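Local coordinates for protein cytochrome c (Chlorobaculum tepidum, PDB 3A9F) that probably carries electrons as the mono-heme domain of the cytochrome subunit of the green bacterial photosynthetic reaction centre, at residues P20-F25 / I84-H89. Numbering follows the deposited sequence.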
ATOM      1  N   PRO A  20      -2.108 -13.375  -0.418  1.00 21.46           N
ATOM      2  CA  PRO A  20      -1.948 -13.451   1.025  1.00 21.04           C
ATOM      3  C   PRO A  20      -0.482 -13.272   1.447  1.00 20.21           C
ATOM      4  O   PRO A  20       0.439 -13.752   0.752  1.00 20.08           O
ATOM      5  CB  PRO A  20      -2.451 -14.866   1.337  1.00 21.87           C
ATOM      6  CG  PRO A  20      -3.463 -15.105   0.264  1.00 23.44           C
ATOM      7  CD  PRO A  20      -2.825 -14.545  -0.953  1.00 22.86           C
ATOM      8  N   ALA A  21      -0.277 -12.603   2.580  1.00 19.17           N
ATOM      9  CA  ALA A  21       1.054 -12.378   3.139  1.00 18.16           C
ATOM     10  C   ALA A  21       1.804 -13.687   3.351  1.00 17.63           C
ATOM     11  O   ALA A  21       1.184 -14.714   3.637  1.00 17.93           O
ATOM     12  CB  ALA A  21       0.951 -11.641   4.453  1.00 18.33           C
ATOM     13  N   PRO A  22       3.142 -13.657   3.256  1.00 17.00           N
ATOM     14  CA  PRO A  22       3.911 -14.848   3.666  1.00 17.11           C
ATOM     15  C   PRO A  22       3.617 -15.187   5.124  1.00 17.46           C
ATOM     16  O   PRO A  22       3.397 -14.288   5.951  1.00 18.72           O
ATOM     17  CB  PRO A  22       5.375 -14.409   3.480  1.00 18.29           C
ATOM     18  CG  PRO A  22       5.332 -12.905   3.430  1.00 18.76           C
ATOM     19  CD  PRO A  22       4.006 -12.522   2.866  1.00 17.13           C
ATOM     20  N   ALA A  23       3.591 -16.482   5.425  1.00 17.62           N
ATOM     21  CA  ALA A  23       3.391 -16.904   6.805  1.00 18.89           C
ATOM     22  C   ALA A  23       4.463 -16.257   7.656  1.00 20.65           C
ATOM     23  O   ALA A  23       5.651 -16.323   7.323  1.00 23.54           O
ATOM     24  CB  ALA A  23       3.475 -18.426   6.927  1.00 18.78           C
ATOM     25  N   GLY A  24       4.041 -15.624   8.745  1.00 22.15           N
ATOM     26  CA  GLY A  24       4.991 -14.954   9.618  1.00 23.68           C
ATOM     27  C   GLY A  24       5.365 -13.527   9.228  1.00 23.46           C
ATOM     28  O   GLY A  24       6.267 -12.929   9.829  1.00 25.48           O
ATOM     29  N   PHE A  25       4.689 -12.968   8.225  1.00 21.66           N
ATOM     30  CA  PHE A  25       4.921 -11.587   7.782  1.00 20.80           C
ATOM     31  C   PHE A  25       4.914 -10.633   8.961  1.00 20.95           C
ATOM     32  O   PHE A  25       4.043 -10.716   9.838  1.00 21.66           O
ATOM     33  CB  PHE A  25       3.814 -11.232   6.792  1.00 19.82           C
ATOM     34  CG  PHE A  25       3.925  -9.852   6.165  1.00 18.92           C
ATOM     35  CD1 PHE A  25       4.800  -9.592   5.115  1.00 20.59           C
ATOM     36  CD2 PHE A  25       3.081  -8.834   6.581  1.00 19.32           C
ATOM     37  CE1 PHE A  25       4.853  -8.301   4.553  1.00 21.35           C
ATOM     38  CE2 PHE A  25       3.119  -7.577   6.000  1.00 21.09           C
ATOM     39  CZ  PHE A  25       3.999  -7.326   4.987  1.00 21.87           C
ATOM     40  N   ILE A  84       3.982  -2.810   1.157  1.00 14.71           N
ATOM     41  CA  ILE A  84       2.937  -1.829   1.361  1.00 15.22           C
ATOM     42  C   ILE A  84       1.595  -2.381   0.913  1.00 15.96           C
ATOM     43  O   ILE A  84       0.597  -2.229   1.617  1.00 16.38           O
ATOM     44  CB  ILE A  84       3.292  -0.516   0.616  1.00 15.28           C
ATOM     45  CG1 ILE A  84       4.460   0.169   1.326  1.00 16.59           C
ATOM     46  CG2 ILE A  84       2.054   0.415   0.512  1.00 16.31           C
ATOM     47  CD1 ILE A  84       5.124   1.279   0.507  1.00 18.25           C
ATOM     48  N   GLY A  85       1.565  -3.037  -0.242  1.00 16.17           N
ATOM     49  CA  GLY A  85       0.311  -3.628  -0.724  1.00 17.11           C
ATOM     50  C   GLY A  85      -0.253  -4.668   0.229  1.00 17.41           C
ATOM     51  O   GLY A  85      -1.455  -4.705   0.476  1.00 18.27           O
ATOM     52  N   ILE A  86       0.621  -5.522   0.756  1.00 17.07           N
ATOM     53  CA  ILE A  86       0.168  -6.531   1.709  1.00 17.71           C
ATOM     54  C   ILE A  86      -0.443  -5.869   2.942  1.00 17.76           C
ATOM     55  O   ILE A  86      -1.534  -6.237   3.367  1.00 18.80           O
ATOM     56  CB  ILE A  86       1.323  -7.461   2.110  1.00 17.52           C
ATOM     57  CG1 ILE A  86       1.702  -8.368   0.929  1.00 18.74           C
ATOM     58  CG2 ILE A  86       0.927  -8.297   3.349  1.00 19.45           C
ATOM     59  CD1 ILE A  86       3.088  -9.020   1.079  1.00 19.79           C
ATOM     60  N   TRP A  87       0.239  -4.880   3.510  1.00 17.79           N
ATOM     61  CA  TRP A  87      -0.280  -4.255   4.726  1.00 18.22           C
ATOM     62  C   TRP A  87      -1.591  -3.525   4.438  1.00 18.41           C
ATOM     63  O   TRP A  87      -2.559  -3.663   5.195  1.00 19.58           O
ATOM     64  CB  TRP A  87       0.744  -3.299   5.369  1.00 18.63           C
ATOM     65  CG  TRP A  87       0.286  -2.864   6.724  1.00 19.54           C
ATOM     66  CD1 TRP A  87       0.538  -3.499   7.909  1.00 20.86           C
ATOM     67  CD2 TRP A  87      -0.565  -1.762   7.029  1.00 21.65           C
ATOM     68  NE1 TRP A  87      -0.087  -2.843   8.939  1.00 22.75           N
ATOM     69  CE2 TRP A  87      -0.775  -1.775   8.428  1.00 23.16           C
ATOM     70  CE3 TRP A  87      -1.156  -0.747   6.261  1.00 22.76           C
ATOM     71  CZ2 TRP A  87      -1.555  -0.811   9.079  1.00 25.96           C
ATOM     72  CZ3 TRP A  87      -1.933   0.211   6.905  1.00 25.78           C
ATOM     73  CH2 TRP A  87      -2.127   0.168   8.304  1.00 26.92           C
ATOM     74  N   LEU A  88      -1.640  -2.742   3.360  1.00 18.62           N
ATOM     75  CA  LEU A  88      -2.881  -2.027   3.061  1.00 19.44           C
ATOM     76  C   LEU A  88      -4.028  -3.010   2.806  1.00 20.17           C
ATOM     77  O   LEU A  88      -5.157  -2.789   3.280  1.00 21.06           O
ATOM     78  CB  LEU A  88      -2.712  -1.118   1.859  1.00 19.56           C
ATOM     79  CG  LEU A  88      -1.822   0.095   2.083  1.00 19.25           C
ATOM     80  CD1 LEU A  88      -1.495   0.723   0.723  1.00 20.28           C
ATOM     81  CD2 LEU A  88      -2.482   1.104   3.041  1.00 20.08           C
ATOM     82  N   HIS A  89      -3.743  -4.093   2.079  1.00 20.49           N
ATOM     83  CA  HIS A  89      -4.781  -5.064   1.766  1.00 21.47           C
ATOM     84  C   HIS A  89      -5.317  -5.739   3.038  1.00 21.76           C
ATOM     85  O   HIS A  89      -6.536  -5.900   3.200  1.00 23.27           O
ATOM     86  CB  HIS A  89      -4.252  -6.101   0.769  1.00 21.97           C
ATOM     87  CG  HIS A  89      -5.246  -7.162   0.438  1.00 24.74           C
ATOM     88  ND1 HIS A  89      -4.977  -8.500   0.602  1.00 26.39           N
ATOM     89  CD2 HIS A  89      -6.519  -7.080  -0.016  1.00 28.56           C
ATOM     90  CE1 HIS A  89      -6.042  -9.201   0.253  1.00 27.29           C
ATOM     91  NE2 HIS A  89      -6.990  -8.363  -0.129  1.00 29.68           N
TER
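A21, P22 and F25 of the loop leading into helix 27-37 close around one side chain, I86 of the C-terminal helix 78-91, in a small apolar contact at the protein surface. It illustrates how a proline-rich segment without regular structure can be fitted to a helix largely by apolar side-chain contacts. The methyl CG2 of I86 is the focus. It sits over one face of the F25 ring, 3.8 Å from the centroid and 22° off the ring normal, a CH-pi contact displaced toward the rim carbons CE2 and CZ. The same methyl meets the loop a second time, its CG2 lying 3.5 Å from CB of A21. The other branch of I86 reaches P22, with CD1 4.0 Å from the ring carbon CD. F25 and I86 extend from opposite directions, the phenyl carried out to the helix because its CG stands anti to the backbone N (chi1 -177°). What brings the ring back beside A21 is the type II turn from P22 to F25, closed by F25 N donating to P22 O at 2.9 Å, with G24 at a positive phi of 85°. Replacing F25 with an alanine would probably strip the I86 methyl of its aromatic cover and open a gap between loop and helix. A polar tie to the same helix adds to this contact, A21 N hydrogen-bonding to OE2 of E90 on helix 78-91. Beyond it, F25 touches A30 of helix 27-37 and meets F27 edge-to-face, while I84 and L88 pack against helix 61-70 and touch the heme, which lies about 12 Å from the side chain of I86.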